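Side-chain contacts in bacteriocin immunity protein (Pseudomonas aeruginosa, PDB 4UHP), which binds the DNase domain of its cognate toxin pyocin AP41, probably protecting the producing cell from that nuclease: residues L16-E21 and D39-H44; N25-K30 and E35-K40; K43-V48 and S55-H60. All coordinates share one frame; numbering follows the deposited sequence.

Overall arrangement
The chain is a small all-helical immunity protein, and all three contacts are built on its long helix 31-49. Contact 2 lies toward the start of that helix, contact 1 in its middle and contact 3 toward its end; their centres are about 9 Å apart for contacts 1 and 2, about 8 Å for 1 and 3 and about 15 Å for 2 and 3. Contacts 1 and 2 share the salt bridge of Glu-21 with Arg-37 and the packing of Glu-21 on Ser-27. Contacts 1 and 3 meet where Ile-19 packs on Phe-45 and Val-42 on Ser-55 and Phe-59. From within these segments, Glu-35, Asp-39, Lys-43, Ser-55 and His-60 make polar contacts with the pyocin AP41 DNase chain.

Contact 1: residues L16-E21 and D39-H44; sequences LEIIEE and DKLVKH
Leu-41 reaches from helix 31-49 with both methyls engaged, CD2 toward Ile-18 and CD1 toward Glu-21. The apolar part is a single methyl-to-methyl approach: CG2 of Ile-18 stands 4.2 Å from CD2 of Leu-41. Ile-18 turns its two branches to different partners, because CG2 lies anti to the backbone N while CG1, at chi1 -63°, lies beside it and carries CD1 toward the imidazole of His-44. That approach is oblique to the ring, with CD1 of Ile-18 4.5 Å from CD2 of His-44.

The contacts of Ile-18 with Leu-41 and His-44 run helix to helix in the four-helix fold of the colicin and pyocin immunity proteins, joining helix 12-19 to the middle of helix 31-49; the closest CA atoms, of Ile-18 and Leu-41, are 7.6 Å apart.

Glu-21 runs extended beyond CG and crosses Leu-41 at about a right angle; CD1 of Leu-41 lies against the whole side chain, 3.8 Å from CD of Glu-21 and about equally far from its two oxygens. OE2 of Glu-21 forms a salt bridge with NE of Arg-37, which probably balances its charge. NE2 of His-44 is hydrogen-bonded to OH of Tyr-10, which Ile-18 also touches.

Contact 2: residues N25-K30 and E35-K40; sequences NKSGLK and EKRMDK
Arg-37 leaves its helix with CG anti to the backbone N (chi1 166°) and stays extended as far as NE, which carries its CD out to the turn formed by residues 25-30. Leu-29 answers with CG beside its own backbone N (chi1 -58°), and its CD1 meets the arginine chain at about a right angle, 3.7 Å from CD of Arg-37 and only a little farther from CB of the same residue. Ser-27 makes the second touch: its CB sits beside both CD and NE of Arg-37, 3.7 Å from each, and comes to the guanidinium obliquely. The contact thus runs along the arginine from CB to the start of the guanidinium, at NE, which is also paired with Glu-21.

The turn is shaped by its own side chains. OD1 of Asn-25 accepts from N of Gly-28 at 2.8 Å, an Asx motif in which the donor sits well above the carbonyl plane. ND2 of Asn-25 gives a bond of 3.1 Å to O of Leu-29, close to its own amide plane. OG of Ser-27 accepts from N of Leu-29 at 3.3 Å, an ST turn. Gly-28 has phi 88°, where a CB would press against the carbonyl O of Ser-27, reason enough for glycine.

This surface contact folds the loop following helix 12-19 against helix 31-49, whose Leu-34 also receives Asn-25, Ser-27 and Leu-29.

Contact 3: residues K43-V48 and S55-H60; sequences KHFEEV and SGVIFH
The ring of Phe-45 carries CD1 of Ile-58 on one face: the methyl lies 3.8 Å from the ring centroid and only 10° off the ring normal, a CH-pi contact over the centre. CB of Val-57 approaches the same ring obliquely, 4.0 Å from CZ of Phe-45. Within residues 55-60, the ring of Phe-59 likewise has CG2 of Ile-58 above the centre of one face, and CB of Ser-55 in plane at its edge. Ile-58 thus serves two aromatic rings with different branches. Its CG1 lies beside the backbone N (chi1 -60°) and sends CD1 to Phe-45, while CG2, anti to that N, goes to Phe-59.

Together these groups dock the short helix 56-59 on the later part of helix 31-49, in the core of the four-helix immunity-protein fold. Phe-45 extends the same core to Ile-19 of helix 12-19 and to Ile-71 and Val-75 of helix 68-81, and Val-57 also touches Ile-71.

The polar part of the contact lies where the backbones come nearest, with the CA atoms of Glu-46 and Ser-55 6.2 Å apart. Glu-46 is extended beyond CG, and its OE2 takes a weak, bent hydrogen bond from N of Ser-55, 3.0 Å long with an angle of 128° at the hydrogen. OE1 of Glu-46 forms a long, weak salt bridge with NZ of Lys-43, so the two carboxylate oxygens have different partners. NZ of Lys-43 also forms a salt bridge with an acidic side chain of the partner protein chain. OG of Ser-55 is hydrogen-bonded to an acidic side chain of that chain, and NE2 of His-60 to the backbone of the partner chain.

Contact 1: residues L16-E21 and D39-H44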
ATOM      1  N   LEU D  16     -17.536   9.356   5.996  1.00 28.94           N
ATOM      2  CA  LEU D  16     -16.329   9.834   6.664  1.00 31.86           C
ATOM      3  C   LEU D  16     -15.836   8.809   7.679  1.00 33.44           C
ATOM      4  O   LEU D  16     -14.633   8.630   7.864  1.00 32.38           O
ATOM      5  CB  LEU D  16     -16.595  11.174   7.353  1.00 35.32           C
ATOM      6  CG  LEU D  16     -15.436  11.790   8.139  1.00 34.97           C
ATOM      7  CD1 LEU D  16     -14.287  12.153   7.208  1.00 32.75           C
ATOM      8  CD2 LEU D  16     -15.900  13.007   8.925  1.00 37.54           C
ATOM      9  N   GLU D  17     -16.783   8.137   8.327  1.00 34.67           N
ATOM     10  CA  GLU D  17     -16.491   7.089   9.298  1.00 35.32           C
ATOM     11  C   GLU D  17     -15.654   5.968   8.688  1.00 33.06           C
ATOM     12  O   GLU D  17     -14.728   5.455   9.322  1.00 36.45           O
ATOM     13  CB  GLU D  17     -17.799   6.531   9.864  1.00 43.25           C
ATOM     14  CG  GLU D  17     -17.639   5.339  10.786  1.00 54.25           C
ATOM     15  CD  GLU D  17     -18.918   5.004  11.528  1.00 60.16           C
ATOM     16  OE1 GLU D  17     -19.969   5.596  11.202  1.00 61.10           O
ATOM     17  OE2 GLU D  17     -18.870   4.155  12.443  1.00 63.90           O
ATOM     18  N   ILE D  18     -15.981   5.595   7.455  1.00 25.83           N
ATOM     19  CA  ILE D  18     -15.235   4.568   6.735  1.00 26.36           C
ATOM     20  C   ILE D  18     -13.845   5.065   6.348  1.00 28.12           C
ATOM     21  O   ILE D  18     -12.855   4.341   6.483  1.00 24.52           O
ATOM     22  CB  ILE D  18     -15.980   4.117   5.462  1.00 28.48           C
ATOM     23  CG1 ILE D  18     -17.321   3.477   5.822  1.00 31.86           C
ATOM     24  CG2 ILE D  18     -15.135   3.148   4.654  1.00 27.19           C
ATOM     25  CD1 ILE D  18     -18.097   2.993   4.620  1.00 36.49           C
ATOM     26  N   ILE D  19     -13.778   6.305   5.868  1.00 25.62           N
ATOM     27  CA  ILE D  19     -12.517   6.880   5.414  1.00 23.64           C
ATOM     28  C   ILE D  19     -11.508   7.005   6.558  1.00 24.71           C
ATOM     29  O   ILE D  19     -10.309   6.794   6.367  1.00 18.23           O
ATOM     30  CB  ILE D  19     -12.734   8.260   4.768  1.00 22.61           C
ATOM     31  CG1 ILE D  19     -13.755   8.157   3.634  1.00 23.15           C
ATOM     32  CG2 ILE D  19     -11.425   8.811   4.236  1.00 21.42           C
ATOM     33  CD1 ILE D  19     -13.380   7.134   2.578  1.00 19.37           C
ATOM     34  N   GLU D  20     -12.000   7.325   7.750  1.00 25.72           N
ATOM     35  CA  GLU D  20     -11.142   7.466   8.921  1.00 29.23           C
ATOM     36  C   GLU D  20     -10.396   6.169   9.234  1.00 30.05           C
ATOM     37  O   GLU D  20      -9.331   6.186   9.852  1.00 23.03           O
ATOM     38  CB  GLU D  20     -11.966   7.905  10.133  1.00 35.22           C
ATOM     39  CG  GLU D  20     -12.415   9.356  10.077  1.00 42.03           C
ATOM     40  CD  GLU D  20     -13.401   9.711  11.174  1.00 49.11           C
ATOM     41  OE1 GLU D  20     -13.989   8.786  11.773  1.00 52.33           O
ATOM     42  OE2 GLU D  20     -13.593  10.918  11.430  1.00 51.96           O
ATOM     43  N   GLU D  21     -10.955   5.048   8.793  1.00 24.93           N
ATOM     44  CA  GLU D  21     -10.365   3.743   9.059  1.00 29.24           C
ATOM     45  C   GLU D  21      -9.078   3.545   8.252  1.00 23.87           C
ATOM     46  O   GLU D  21      -8.291   2.641   8.533  1.00 26.99           O
ATOM     47  CB  GLU D  21     -11.382   2.636   8.754  1.00 34.98           C
ATOM     48  CG  GLU D  21     -11.084   1.303   9.421  1.00 41.63           C
ATOM     49  CD  GLU D  21     -12.333   0.466   9.658  1.00 40.36           C
ATOM     50  OE1 GLU D  21     -13.452   1.017   9.577  1.00 38.79           O
ATOM     51  OE2 GLU D  21     -12.194  -0.746   9.924  1.00 39.52           O
ATOM     52  N   ASP D  39      -8.642  -4.240   2.434  1.00 25.67           N
ATOM     53  CA  ASP D  39      -8.838  -4.634   1.041  1.00 26.93           C
ATOM     54  C   ASP D  39     -10.297  -4.428   0.638  1.00 28.97           C
ATOM     55  O   ASP D  39     -10.588  -3.851  -0.409  1.00 26.68           O
ATOM     56  CB  ASP D  39      -8.434  -6.095   0.821  1.00 30.05           C
ATOM     57  CG  ASP D  39      -6.926  -6.289   0.765  1.00 30.85           C
ATOM     58  OD1 ASP D  39      -6.187  -5.353   1.131  1.00 29.16           O
ATOM     59  OD2 ASP D  39      -6.476  -7.383   0.363  1.00 34.61           O
ATOM     60  N   LYS D  40     -11.206  -4.896   1.490  1.00 27.79           N
ATOM     61  CA  LYS D  40     -12.636  -4.775   1.236  1.00 31.69           C
ATOM     62  C   LYS D  40     -13.089  -3.317   1.196  1.00 28.68           C
ATOM     63  O   LYS D  40     -13.919  -2.940   0.368  1.00 27.50           O
ATOM     64  CB  LYS D  40     -13.434  -5.533   2.300  1.00 34.93           C
ATOM     65  CG  LYS D  40     -14.941  -5.458   2.104  1.00 44.09           C
ATOM     66  CD  LYS D  40     -15.697  -5.982   3.314  1.00 47.87           C
ATOM     67  CE  LYS D  40     -17.196  -5.798   3.139  1.00 52.74           C
ATOM     68  NZ  LYS D  40     -17.956  -6.244   4.338  1.00 60.50           N
ATOM     69  N   LEU D  41     -12.544  -2.504   2.096  1.00 23.87           N
ATOM     70  CA  LEU D  41     -12.936  -1.099   2.188  1.00 27.24           C
ATOM     71  C   LEU D  41     -12.457  -0.303   0.978  1.00 23.49           C
ATOM     72  O   LEU D  41     -13.178   0.556   0.467  1.00 25.16           O
ATOM     73  CB  LEU D  41     -12.396  -0.474   3.476  1.00 25.24           C
ATOM     74  CG  LEU D  41     -12.975  -1.007   4.790  1.00 26.98           C
ATOM     75  CD1 LEU D  41     -12.417  -0.228   5.969  1.00 29.64           C
ATOM     76  CD2 LEU D  41     -14.494  -0.951   4.773  1.00 28.19           C
ATOM     77  N   VAL D  42     -11.241  -0.591   0.525  1.00 22.73           N
ATOM     78  CA  VAL D  42     -10.682   0.058  -0.657  1.00 27.22           C
ATOM     79  C   VAL D  42     -11.528  -0.203  -1.896  1.00 33.80           C
ATOM     80  O   VAL D  42     -11.899   0.723  -2.615  1.00 37.78           O
ATOM     81  CB  VAL D  42      -9.243  -0.418  -0.948  1.00 27.99           C
ATOM     82  CG1 VAL D  42      -8.824  -0.017  -2.358  1.00 29.49           C
ATOM     83  CG2 VAL D  42      -8.275   0.136   0.080  1.00 24.98           C
ATOM     84  N   LYS D  43     -11.826  -1.473  -2.147  1.00 34.77           N
ATOM     85  CA  LYS D  43     -12.552  -1.840  -3.351  1.00 31.98           C
ATOM     86  C   LYS D  43     -13.996  -1.367  -3.262  1.00 28.23           C
ATOM     87  O   LYS D  43     -14.616  -1.062  -4.278  1.00 32.76           O
ATOM     88  CB  LYS D  43     -12.475  -3.350  -3.589  1.00 43.20           C
ATOM     89  CG  LYS D  43     -11.043  -3.858  -3.761  1.00 49.34           C
ATOM     90  CD  LYS D  43     -10.213  -2.873  -4.586  1.00 52.86           C
ATOM     91  CE  LYS D  43      -8.946  -3.501  -5.145  1.00 58.56           C
ATOM     92  NZ  LYS D  43      -8.689  -3.051  -6.541  1.00 61.96           N
ATOM     93  N   HIS D  44     -14.518  -1.285  -2.044  1.00 26.33           N
ATOM     94  CA  HIS D  44     -15.844  -0.717  -1.825  1.00 29.88           C
ATOM     95  C   HIS D  44     -15.839   0.782  -2.111  1.00 24.44           C
ATOM     96  O   HIS D  44     -16.765   1.307  -2.729  1.00 29.19           O
ATOM     97  CB  HIS D  44     -16.317  -0.975  -0.396  1.00 32.02           C
ATOM     98  CG  HIS D  44     -17.610  -0.301  -0.060  1.00 35.17           C
ATOM     99  ND1 HIS D  44     -18.822  -0.721  -0.566  1.00 37.33           N
ATOM    100  CD2 HIS D  44     -17.880   0.769   0.724  1.00 33.78           C
ATOM    101  CE1 HIS D  44     -19.783   0.058  -0.102  1.00 36.88           C
ATOM    102  NE2 HIS D  44     -19.238   0.971   0.681  1.00 35.48           N
TER

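Contact 2: residues N25-K30 and E35-K40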
ATOM      1  N   ASN D  25      -6.762   2.466  13.478  1.00 34.97           N
ATOM      2  CA  ASN D  25      -7.228   1.093  13.623  1.00 36.45           C
ATOM      3  C   ASN D  25      -8.557   1.027  14.365  1.00 37.96           C
ATOM      4  O   ASN D  25      -8.603   0.659  15.538  1.00 39.62           O
ATOM      5  CB  ASN D  25      -6.181   0.246  14.348  1.00 37.77           C
ATOM      6  CG  ASN D  25      -6.410  -1.240  14.167  1.00 41.33           C
ATOM      7  OD1 ASN D  25      -7.470  -1.666  13.708  1.00 44.74           O
ATOM      8  ND2 ASN D  25      -5.414  -2.040  14.529  1.00 41.30           N
ATOM      9  N   LYS D  26      -9.635   1.380  13.671  1.00 35.88           N
ATOM     10  CA  LYS D  26     -10.971   1.354  14.258  1.00 37.59           C
ATOM     11  C   LYS D  26     -11.417  -0.057  14.605  1.00 38.14           C
ATOM     12  O   LYS D  26     -11.982  -0.293  15.672  1.00 43.49           O
ATOM     13  CB  LYS D  26     -11.987   1.989  13.307  1.00 37.50           C
ATOM     14  CG  LYS D  26     -12.278   3.446  13.601  1.00 41.56           C
ATOM     15  CD  LYS D  26     -13.520   3.917  12.872  1.00 47.63           C
ATOM     16  CE  LYS D  26     -13.855   5.351  13.222  1.00 50.78           C
ATOM     17  NZ  LYS D  26     -15.068   5.805  12.505  1.00 52.38           N
ATOM     18  N   SER D  27     -11.156  -0.988  13.695  1.00 38.63           N
ATOM     19  CA  SER D  27     -11.626  -2.358  13.833  1.00 40.46           C
ATOM     20  C   SER D  27     -10.910  -3.095  14.956  1.00 40.23           C
ATOM     21  O   SER D  27     -11.497  -3.951  15.618  1.00 45.22           O
ATOM     22  CB  SER D  27     -11.441  -3.111  12.515  1.00 40.02           C
ATOM     23  OG  SER D  27     -10.073  -3.139  12.139  1.00 34.96           O
ATOM     24  N   GLY D  28      -9.641  -2.760  15.165  1.00 38.43           N
ATOM     25  CA  GLY D  28      -8.829  -3.424  16.170  1.00 40.17           C
ATOM     26  C   GLY D  28      -8.156  -4.661  15.607  1.00 46.09           C
ATOM     27  O   GLY D  28      -7.360  -5.317  16.281  1.00 41.26           O
ATOM     28  N   LEU D  29      -8.482  -4.975  14.357  1.00 37.81           N
ATOM     29  CA  LEU D  29      -7.934  -6.146  13.685  1.00 38.42           C
ATOM     30  C   LEU D  29      -6.439  -5.993  13.434  1.00 38.84           C
ATOM     31  O   LEU D  29      -5.927  -4.879  13.314  1.00 36.33           O
ATOM     32  CB  LEU D  29      -8.664  -6.392  12.363  1.00 38.03           C
ATOM     33  CG  LEU D  29     -10.176  -6.601  12.451  1.00 40.04           C
ATOM     34  CD1 LEU D  29     -10.768  -6.795  11.062  1.00 38.86           C
ATOM     35  CD2 LEU D  29     -10.501  -7.785  13.347  1.00 41.37           C
ATOM     36  N   LYS D  30      -5.740  -7.120  13.357  1.00 38.68           N
ATOM     37  CA  LYS D  30      -4.304  -7.100  13.121  1.00 40.13           C
ATOM     38  C   LYS D  30      -3.907  -8.089  12.031  1.00 43.70           C
ATOM     39  O   LYS D  30      -4.659  -9.010  11.710  1.00 48.69           O
ATOM     40  CB  LYS D  30      -3.547  -7.407  14.416  1.00 39.10           C
ATOM     41  CG  LYS D  30      -3.723  -6.345  15.494  1.00 44.43           C
ATOM     42  CD  LYS D  30      -2.995  -6.717  16.776  1.00 52.10           C
ATOM     43  CE  LYS D  30      -3.599  -7.956  17.414  1.00 52.00           C
ATOM     44  NZ  LYS D  30      -2.969  -8.263  18.728  1.00 56.03           N
ATOM     45  N   GLU D  35      -5.747  -6.590   7.011  1.00 35.34           N
ATOM     46  CA  GLU D  35      -5.467  -6.304   5.611  1.00 33.79           C
ATOM     47  C   GLU D  35      -6.645  -6.667   4.715  1.00 31.15           C
ATOM     48  O   GLU D  35      -6.960  -5.940   3.776  1.00 29.06           O
ATOM     49  CB  GLU D  35      -4.212  -7.044   5.149  1.00 33.35           C
ATOM     50  CG  GLU D  35      -3.733  -6.612   3.778  1.00 40.04           C
ATOM     51  CD  GLU D  35      -2.264  -6.896   3.557  1.00 40.51           C
ATOM     52  OE1 GLU D  35      -1.693  -7.708   4.317  1.00 44.95           O
ATOM     53  OE2 GLU D  35      -1.678  -6.300   2.630  1.00 36.40           O
ATOM     54  N   LYS D  36      -7.295  -7.789   5.006  1.00 32.58           N
ATOM     55  CA  LYS D  36      -8.432  -8.220   4.199  1.00 36.61           C
ATOM     56  C   LYS D  36      -9.644  -7.315   4.418  1.00 34.92           C
ATOM     57  O   LYS D  36     -10.477  -7.162   3.525  1.00 38.25           O
ATOM     58  CB  LYS D  36      -8.788  -9.677   4.501  1.00 43.99           C
ATOM     59  CG  LYS D  36      -7.681 -10.662   4.153  1.00 58.27           C
ATOM     60  CD  LYS D  36      -8.219 -11.868   3.400  1.00 69.09           C
ATOM     61  CE  LYS D  36      -7.300 -12.261   2.252  1.00 73.93           C
ATOM     62  NZ  LYS D  36      -7.668 -11.574   0.982  1.00 74.93           N
ATOM     63  N   ARG D  37      -9.742  -6.713   5.599  1.00 30.51           N
ATOM     64  CA  ARG D  37     -10.789  -5.727   5.841  1.00 32.25           C
ATOM     65  C   ARG D  37     -10.503  -4.447   5.064  1.00 32.64           C
ATOM     66  O   ARG D  37     -11.397  -3.879   4.438  1.00 26.96           O
ATOM     67  CB  ARG D  37     -10.929  -5.409   7.333  1.00 33.94           C
ATOM     68  CG  ARG D  37     -11.769  -4.162   7.589  1.00 35.71           C
ATOM     69  CD  ARG D  37     -12.247  -4.047   9.025  1.00 36.77           C
ATOM     70  NE  ARG D  37     -13.076  -2.857   9.196  1.00 38.93           N
ATOM     71  CZ  ARG D  37     -14.381  -2.811   8.945  1.00 42.40           C
ATOM     72  NH1 ARG D  37     -15.017  -3.896   8.522  1.00 47.27           N
ATOM     73  NH2 ARG D  37     -15.053  -1.682   9.120  1.00 40.15           N
ATOM     74  N   MET D  38      -9.255  -3.993   5.103  1.00 25.28           N
ATOM     75  CA  MET D  38      -8.881  -2.787   4.377  1.00 23.29           C
ATOM     76  C   MET D  38      -8.974  -3.025   2.869  1.00 28.99           C
ATOM     77  O   MET D  38      -9.353  -2.126   2.117  1.00 27.04           O
ATOM     78  CB  MET D  38      -7.478  -2.328   4.776  1.00 28.71           C
ATOM     79  CG  MET D  38      -7.330  -2.021   6.262  1.00 23.79           C
ATOM     80  SD  MET D  38      -8.663  -0.988   6.923  1.00 26.07           S
ATOM     81  CE  MET D  38      -8.464   0.497   5.943  1.00 24.49           C
ATOM     82  N   ASP D  39      -8.642  -4.240   2.434  1.00 25.67           N
ATOM     83  CA  ASP D  39      -8.838  -4.634   1.041  1.00 26.93           C
ATOM     84  C   ASP D  39     -10.297  -4.428   0.638  1.00 28.97           C
ATOM     85  O   ASP D  39     -10.588  -3.851  -0.409  1.00 26.68           O
ATOM     86  CB  ASP D  39      -8.434  -6.095   0.821  1.00 30.05           C
ATOM     87  CG  ASP D  39      -6.926  -6.289   0.765  1.00 30.85           C
ATOM     88  OD1 ASP D  39      -6.187  -5.353   1.131  1.00 29.16           O
ATOM     89  OD2 ASP D  39      -6.476  -7.383   0.363  1.00 34.61           O
ATOM     90  N   LYS D  40     -11.206  -4.896   1.490  1.00 27.79           N
ATOM     91  CA  LYS D  40     -12.636  -4.775   1.236  1.00 31.69           C
ATOM     92  C   LYS D  40     -13.089  -3.317   1.196  1.00 28.68           C
ATOM     93  O   LYS D  40     -13.919  -2.940   0.368  1.00 27.50           O
ATOM     94  CB  LYS D  40     -13.434  -5.533   2.300  1.00 34.93           C
ATOM     95  CG  LYS D  40     -14.941  -5.458   2.104  1.00 44.09           C
ATOM     96  CD  LYS D  40     -15.697  -5.982   3.314  1.00 47.87           C
ATOM     97  CE  LYS D  40     -17.196  -5.798   3.139  1.00 52.74           C
ATOM     98  NZ  LYS D  40     -17.956  -6.244   4.338  1.00 60.50           N
TER

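Contact 3: residues K43-V48 and S55-H60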
ATOM      1  N   LYS D  43     -11.826  -1.473  -2.147  1.00 34.77           N
ATOM      2  CA  LYS D  43     -12.552  -1.840  -3.351  1.00 31.98           C
ATOM      3  C   LYS D  43     -13.996  -1.367  -3.262  1.00 28.23           C
ATOM      4  O   LYS D  43     -14.616  -1.062  -4.278  1.00 32.76           O
ATOM      5  CB  LYS D  43     -12.475  -3.350  -3.589  1.00 43.20           C
ATOM      6  CG  LYS D  43     -11.043  -3.858  -3.761  1.00 49.34           C
ATOM      7  CD  LYS D  43     -10.213  -2.873  -4.586  1.00 52.86           C
ATOM      8  CE  LYS D  43      -8.946  -3.501  -5.145  1.00 58.56           C
ATOM      9  NZ  LYS D  43      -8.689  -3.051  -6.541  1.00 61.96           N
ATOM     10  N   HIS D  44     -14.518  -1.285  -2.044  1.00 26.33           N
ATOM     11  CA  HIS D  44     -15.844  -0.717  -1.825  1.00 29.88           C
ATOM     12  C   HIS D  44     -15.839   0.782  -2.111  1.00 24.44           C
ATOM     13  O   HIS D  44     -16.765   1.307  -2.729  1.00 29.19           O
ATOM     14  CB  HIS D  44     -16.317  -0.975  -0.396  1.00 32.02           C
ATOM     15  CG  HIS D  44     -17.610  -0.301  -0.060  1.00 35.17           C
ATOM     16  ND1 HIS D  44     -18.822  -0.721  -0.566  1.00 37.33           N
ATOM     17  CD2 HIS D  44     -17.880   0.769   0.724  1.00 33.78           C
ATOM     18  CE1 HIS D  44     -19.783   0.058  -0.102  1.00 36.88           C
ATOM     19  NE2 HIS D  44     -19.238   0.971   0.681  1.00 35.48           N
ATOM     20  N   PHE D  45     -14.794   1.460  -1.645  1.00 23.11           N
ATOM     21  CA  PHE D  45     -14.601   2.883  -1.907  1.00 21.68           C
ATOM     22  C   PHE D  45     -14.628   3.164  -3.405  1.00 22.41           C
ATOM     23  O   PHE D  45     -15.369   4.027  -3.875  1.00 21.16           O
ATOM     24  CB  PHE D  45     -13.277   3.365  -1.300  1.00 19.40           C
ATOM     25  CG  PHE D  45     -12.957   4.805  -1.597  1.00 19.58           C
ATOM     26  CD1 PHE D  45     -13.387   5.813  -0.748  1.00 21.14           C
ATOM     27  CD2 PHE D  45     -12.220   5.152  -2.721  1.00 21.01           C
ATOM     28  CE1 PHE D  45     -13.095   7.138  -1.015  1.00 18.30           C
ATOM     29  CE2 PHE D  45     -11.929   6.476  -2.997  1.00 20.27           C
ATOM     30  CZ  PHE D  45     -12.366   7.470  -2.140  1.00 15.25           C
ATOM     31  N   GLU D  46     -13.813   2.423  -4.150  1.00 23.43           N
ATOM     32  CA  GLU D  46     -13.730   2.585  -5.598  1.00 28.41           C
ATOM     33  C   GLU D  46     -15.063   2.293  -6.281  1.00 30.49           C
ATOM     34  O   GLU D  46     -15.424   2.930  -7.273  1.00 29.91           O
ATOM     35  CB  GLU D  46     -12.640   1.676  -6.167  1.00 27.98           C
ATOM     36  CG  GLU D  46     -11.280   1.912  -5.544  1.00 24.31           C
ATOM     37  CD  GLU D  46     -10.228   0.936  -6.026  1.00 29.96           C
ATOM     38  OE1 GLU D  46     -10.590  -0.131  -6.569  1.00 33.11           O
ATOM     39  OE2 GLU D  46      -9.032   1.244  -5.856  1.00 31.15           O
ATOM     40  N   GLU D  47     -15.794   1.327  -5.738  1.00 31.64           N
ATOM     41  CA  GLU D  47     -17.061   0.906  -6.320  1.00 38.01           C
ATOM     42  C   GLU D  47     -18.139   1.980  -6.202  1.00 37.09           C
ATOM     43  O   GLU D  47     -18.787   2.324  -7.189  1.00 34.39           O
ATOM     44  CB  GLU D  47     -17.542  -0.384  -5.655  1.00 43.69           C
ATOM     45  CG  GLU D  47     -18.922  -0.838  -6.103  1.00 56.49           C
ATOM     46  CD  GLU D  47     -19.382  -2.086  -5.377  1.00 63.78           C
ATOM     47  OE1 GLU D  47     -18.537  -2.748  -4.739  1.00 64.54           O
ATOM     48  OE2 GLU D  47     -20.589  -2.404  -5.443  1.00 69.36           O
ATOM     49  N   VAL D  48     -18.325   2.513  -4.998  1.00 29.30           N
ATOM     50  CA  VAL D  48     -19.447   3.414  -4.744  1.00 32.56           C
ATOM     51  C   VAL D  48     -19.179   4.855  -5.181  1.00 27.61           C
ATOM     52  O   VAL D  48     -20.115   5.585  -5.499  1.00 30.22           O
ATOM     53  CB  VAL D  48     -19.843   3.417  -3.250  1.00 28.76           C
ATOM     54  CG1 VAL D  48     -20.352   2.046  -2.836  1.00 35.63           C
ATOM     55  CG2 VAL D  48     -18.673   3.846  -2.378  1.00 24.79           C
ATOM     56  N   SER D  55      -8.482   4.221  -5.557  1.00 17.04           N
ATOM     57  CA  SER D  55      -7.887   4.316  -4.224  1.00 19.60           C
ATOM     58  C   SER D  55      -6.857   5.442  -4.142  1.00 19.46           C
ATOM     59  O   SER D  55      -6.431   5.829  -3.054  1.00 17.00           O
ATOM     60  CB  SER D  55      -7.233   2.991  -3.830  1.00 18.38           C
ATOM     61  OG  SER D  55      -6.078   2.754  -4.612  1.00 17.78           O
ATOM     62  N   GLY D  56      -6.458   5.958  -5.301  1.00 20.91           N
ATOM     63  CA  GLY D  56      -5.534   7.073  -5.370  1.00 21.62           C
ATOM     64  C   GLY D  56      -6.009   8.286  -4.594  1.00 19.75           C
ATOM     65  O   GLY D  56      -5.195   9.051  -4.086  1.00 18.90           O
ATOM     66  N   VAL D  57      -7.324   8.466  -4.499  1.00 21.50           N
ATOM     67  CA  VAL D  57      -7.883   9.563  -3.714  1.00 24.30           C
ATOM     68  C   VAL D  57      -7.433   9.451  -2.259  1.00 24.04           C
ATOM     69  O   VAL D  57      -7.118  10.450  -1.612  1.00 21.17           O
ATOM     70  CB  VAL D  57      -9.422   9.581  -3.771  1.00 17.79           C
ATOM     71  CG1 VAL D  57      -9.972  10.737  -2.946  1.00 19.36           C
ATOM     72  CG2 VAL D  57      -9.903   9.675  -5.217  1.00 20.15           C
ATOM     73  N   ILE D  58      -7.391   8.223  -1.760  1.00 22.35           N
ATOM     74  CA  ILE D  58      -6.998   7.962  -0.381  1.00 20.35           C
ATOM     75  C   ILE D  58      -5.486   7.940  -0.198  1.00 16.43           C
ATOM     76  O   ILE D  58      -4.944   8.654   0.652  1.00 18.92           O
ATOM     77  CB  ILE D  58      -7.565   6.616   0.114  1.00 20.78           C
ATOM     78  CG1 ILE D  58      -9.092   6.619   0.046  1.00 22.89           C
ATOM     79  CG2 ILE D  58      -7.082   6.319   1.526  1.00 22.07           C
ATOM     80  CD1 ILE D  58      -9.717   5.288   0.418  1.00 23.99           C
ATOM     81  N   PHE D  59      -4.810   7.120  -0.999  1.00 16.88           N
ATOM     82  CA  PHE D  59      -3.396   6.831  -0.780  1.00 15.65           C
ATOM     83  C   PHE D  59      -2.446   7.768  -1.525  1.00 17.27           C
ATOM     84  O   PHE D  59      -1.264   7.842  -1.195  1.00 22.26           O
ATOM     85  CB  PHE D  59      -3.094   5.380  -1.169  1.00 14.38           C
ATOM     86  CG  PHE D  59      -3.870   4.365  -0.375  1.00 14.79           C
ATOM     87  CD1 PHE D  59      -3.553   4.113   0.950  1.00 17.34           C
ATOM     88  CD2 PHE D  59      -4.909   3.658  -0.955  1.00 16.29           C
ATOM     89  CE1 PHE D  59      -4.264   3.176   1.684  1.00 20.38           C
ATOM     90  CE2 PHE D  59      -5.620   2.720  -0.228  1.00 19.54           C
ATOM     91  CZ  PHE D  59      -5.296   2.479   1.096  1.00 21.69           C
ATOM     92  N   HIS D  60      -2.948   8.464  -2.538  1.00 18.22           N
ATOM     93  CA  HIS D  60      -2.138   9.458  -3.239  1.00 24.93           C
ATOM     94  C   HIS D  60      -2.920  10.746  -3.486  1.00 24.74           C
ATOM     95  O   HIS D  60      -3.109  11.160  -4.632  1.00 20.38           O
ATOM     96  CB  HIS D  60      -1.617   8.876  -4.548  1.00 20.35           C
ATOM     97  CG  HIS D  60      -0.699   7.709  -4.351  1.00 20.42           C
ATOM     98  ND1 HIS D  60       0.663   7.855  -4.198  1.00 21.36           N
ATOM     99  CD2 HIS D  60      -0.951   6.384  -4.245  1.00 19.96           C
ATOM    100  CE1 HIS D  60       1.213   6.666  -4.022  1.00 21.57           C
ATOM    101  NE2 HIS D  60       0.256   5.756  -4.046  1.00 21.78           N
TER